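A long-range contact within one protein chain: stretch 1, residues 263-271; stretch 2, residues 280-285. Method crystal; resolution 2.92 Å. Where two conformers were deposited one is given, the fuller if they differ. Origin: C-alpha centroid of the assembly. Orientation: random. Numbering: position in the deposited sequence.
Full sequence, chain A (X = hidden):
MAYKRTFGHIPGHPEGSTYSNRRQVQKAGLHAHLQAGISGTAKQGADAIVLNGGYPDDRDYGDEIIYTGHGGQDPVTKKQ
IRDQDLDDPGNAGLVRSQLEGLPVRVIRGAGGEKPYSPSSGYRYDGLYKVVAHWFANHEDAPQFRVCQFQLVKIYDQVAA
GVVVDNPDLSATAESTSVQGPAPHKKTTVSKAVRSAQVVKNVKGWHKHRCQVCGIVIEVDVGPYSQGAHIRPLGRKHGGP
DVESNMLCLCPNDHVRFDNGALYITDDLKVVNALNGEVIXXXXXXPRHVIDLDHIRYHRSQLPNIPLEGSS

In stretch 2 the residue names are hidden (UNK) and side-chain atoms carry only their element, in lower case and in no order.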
# COMPACT_ATOMS: atom_id res chain seq x y z
N TYR A 263 -6.55 15.37 -14.28
CA TYR A 263 -7.99 15.44 -14.13
C TYR A 263 -8.60 15.04 -15.44
O TYR A 263 -7.92 14.96 -16.47
CB TYR A 263 -8.49 16.82 -13.67
CG TYR A 263 -8.30 17.99 -14.63
CD1 TYR A 263 -7.19 18.82 -14.53
CD2 TYR A 263 -9.25 18.28 -15.62
CE1 TYR A 263 -7.00 19.88 -15.38
CE2 TYR A 263 -9.06 19.34 -16.48
CZ TYR A 263 -7.93 20.15 -16.36
OH TYR A 263 -7.72 21.23 -17.21
N ILE A 264 -9.91 14.80 -15.37
CA ILE A 264 -10.72 14.41 -16.51
C ILE A 264 -11.75 15.52 -16.75
O ILE A 264 -12.31 16.04 -15.79
CB ILE A 264 -11.39 13.04 -16.29
CG1 ILE A 264 -10.33 11.95 -16.10
CG2 ILE A 264 -12.27 12.68 -17.47
CD1 ILE A 264 -10.83 10.74 -15.32
N THR A 265 -11.94 15.88 -18.02
CA THR A 265 -12.94 16.86 -18.45
C THR A 265 -14.33 16.25 -18.50
O THR A 265 -14.49 15.03 -18.42
CB THR A 265 -12.66 17.40 -19.86
OG1 THR A 265 -12.48 16.31 -20.76
CG2 THR A 265 -11.42 18.28 -19.88
N ASP A 266 -15.34 17.11 -18.63
CA ASP A 266 -16.72 16.66 -18.84
C ASP A 266 -16.85 15.84 -20.12
O ASP A 266 -17.65 14.89 -20.18
CB ASP A 266 -17.68 17.86 -18.90
CG ASP A 266 -17.99 18.45 -17.53
OD1 ASP A 266 -18.02 17.70 -16.52
OD2 ASP A 266 -18.23 19.68 -17.48
N ASP A 267 -16.06 16.17 -21.14
CA ASP A 267 -16.08 15.38 -22.37
C ASP A 267 -15.06 14.23 -22.36
O ASP A 267 -14.65 13.77 -23.42
CB ASP A 267 -15.99 16.30 -23.62
CG ASP A 267 -14.64 16.99 -23.77
OD1 ASP A 267 -13.81 16.51 -24.56
OD2 ASP A 267 -14.42 18.04 -23.14
N LEU A 268 -14.68 13.76 -21.17
CA LEU A 268 -13.80 12.58 -20.96
C LEU A 268 -12.42 12.59 -21.63
O LEU A 268 -11.96 11.57 -22.14
CB LEU A 268 -14.56 11.28 -21.26
CG LEU A 268 -15.77 10.95 -20.38
CD1 LEU A 268 -16.24 9.54 -20.66
CD2 LEU A 268 -15.47 11.10 -18.90
N LYS A 269 -11.77 13.74 -21.62
CA LYS A 269 -10.36 13.82 -21.95
C LYS A 269 -9.54 13.83 -20.67
O LYS A 269 -9.97 14.37 -19.66
CB LYS A 269 -10.07 15.08 -22.76
CG LYS A 269 -10.67 15.07 -24.16
CD LYS A 269 -10.54 16.45 -24.79
CE LYS A 269 -10.82 16.43 -26.28
NZ LYS A 269 -10.37 17.72 -26.87
N VAL A 270 -8.35 13.23 -20.72
CA VAL A 270 -7.41 13.22 -19.61
C VAL A 270 -6.49 14.42 -19.79
O VAL A 270 -5.92 14.59 -20.86
CB VAL A 270 -6.57 11.93 -19.60
CG1 VAL A 270 -5.61 11.92 -18.41
CG2 VAL A 270 -7.47 10.70 -19.59
N VAL A 271 -6.33 15.22 -18.74
CA VAL A 271 -5.56 16.44 -18.83
C VAL A 271 -4.51 16.46 -17.74
O VAL A 271 -4.82 16.15 -16.60
CB VAL A 271 -6.44 17.67 -18.61
CG1 VAL A 271 -5.67 18.94 -18.99
CG2 VAL A 271 -7.74 17.54 -19.39
N UNK A 280 -4.85 13.12 -23.83
CA UNK A 280 -5.59 12.26 -24.75
C UNK A 280 -6.93 11.86 -24.15
O UNK A 280 -7.25 12.27 -23.04
N UNK A 281 -7.73 11.06 -24.89
CA UNK A 281 -9.04 10.66 -24.37
C UNK A 281 -8.92 9.49 -23.42
O UNK A 281 -8.02 8.65 -23.57
c UNK A 281 -9.80 10.24 -25.63
c UNK A 281 -7.47 10.49 -26.22
c UNK A 281 -8.74 9.72 -26.53
N UNK A 282 -9.84 9.45 -22.45
CA UNK A 282 -9.98 8.32 -21.53
C UNK A 282 -10.48 7.11 -22.31
O UNK A 282 -11.39 7.24 -23.11
c UNK A 282 -10.99 8.68 -20.42
c UNK A 282 -9.97 7.89 -18.25
c UNK A 282 -12.41 8.19 -18.43
c UNK A 282 -11.16 7.79 -19.18
N UNK A 283 -9.87 5.95 -22.08
CA UNK A 283 -10.34 4.70 -22.67
C UNK A 283 -11.63 4.32 -21.95
O UNK A 283 -11.63 4.17 -20.72
n UNK A 283 -8.61 -0.05 -25.07
n UNK A 283 -7.49 1.80 -24.33
c UNK A 283 -9.30 3.58 -22.53
c UNK A 283 -7.02 2.71 -23.30
c UNK A 283 -8.21 0.72 -24.08
n UNK A 283 -8.52 0.41 -22.84
c UNK A 283 -7.93 3.93 -23.11
N UNK A 284 -12.71 4.19 -22.71
CA UNK A 284 -14.05 3.89 -22.18
C UNK A 284 -14.47 2.48 -22.61
O UNK A 284 -13.96 1.94 -23.60
c UNK A 284 -16.38 4.86 -21.85
c UNK A 284 -14.48 6.35 -22.44
c UNK A 284 -15.07 4.96 -22.63
N UNK A 285 -15.35 1.87 -21.83
CA UNK A 285 -15.98 0.60 -22.18
C UNK A 285 -17.50 0.75 -21.99
O UNK A 285 -17.94 1.36 -21.01
c UNK A 285 -17.29 -3.60 -21.53
n UNK A 285 -16.38 -3.86 -22.45
n UNK A 285 -17.05 -2.40 -21.03
c UNK A 285 -15.53 -2.79 -22.55
c UNK A 285 -15.94 -1.87 -21.65
c UNK A 285 -15.41 -0.51 -21.31

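Position 280 has backbone atoms and nothing beyond CA. Its O accepts a hydrogen bond from Val270 N at 2.7 Å (N-H...O angle 164°), and its N makes a weak one to Val270 O at 3.5 Å, so the two residues form a hydrogen-bonded antiparallel pair. Phi/psi of 156/180 lies where residues with a CB are rarely found, and an ideal CB built here would come within 3.0 Å of a ring carbon of position 281. The residue is Gly280.

Position 281 carries three carbons that close a ring onto its own backbone N, a feature that identifies it without reference to neighbours. Phi is -82°, and CA-to-CB points away from stretch 1. The backbone is what comes near: its CA lies 4.2 Å from Lys269 CA, as expected of a non-hydrogen-bonded antiparallel pair, whose N and O turn away from the partner strand; the ring leaves the N no hydrogen to donate in any case. This is Pro281.

Position 282 has four carbons, forked at the second. Its backbone N donates to Leu268 O at 3.0 Å with an angle of 170°. CA-to-CB runs sideways, yet the side chain gains apolar contacts with three residues of stretch 1: Ile264, Leu268 and Val270. The fork after the second carbon excludes a beta-branched chain and gives Leu282. With chi1 t and chi2 p, its CD1 sits 4.0 Å from Val270 CG2 and 4.2 Å from Ile264 CD1, while its CD2 lies 4.2 Å from Leu268 CD2.

Position 283 shows three carbons, a nitrogen, then a carbon bearing two more nitrogens: a guanidinium. It points away, and its side chain comes no nearer than 7.6 Å to stretch 1. It is Arg283.

Position 284 has one carbon carrying two others, three in all, so it branches at CB. It points toward stretch 1 and meets the side chain of Leu268. The residue is Val284, whose CG2 is 4.1 Å from Leu268 CD1.

Position 285 has one carbon followed by a five-membered ring of three carbons and two nitrogens, an imidazole. Its side chain stays 10.1 Å from stretch 1, so the ring alone identifies His285.

The contact combines a short antiparallel pairing with an apolar cluster centred on Leu282, burying 346 Å² in total. Within stretch 1, a type I turn from Thr265 to Leu268 precedes the paired strand, and Lys269 N donates to Thr265 OG1 at 2.8 Å. Leu268 therefore serves twice, its O accepting from Leu282 N while its side chain packs against Leu282 and Val284.

Stretch 2 280-285: GPLRVH
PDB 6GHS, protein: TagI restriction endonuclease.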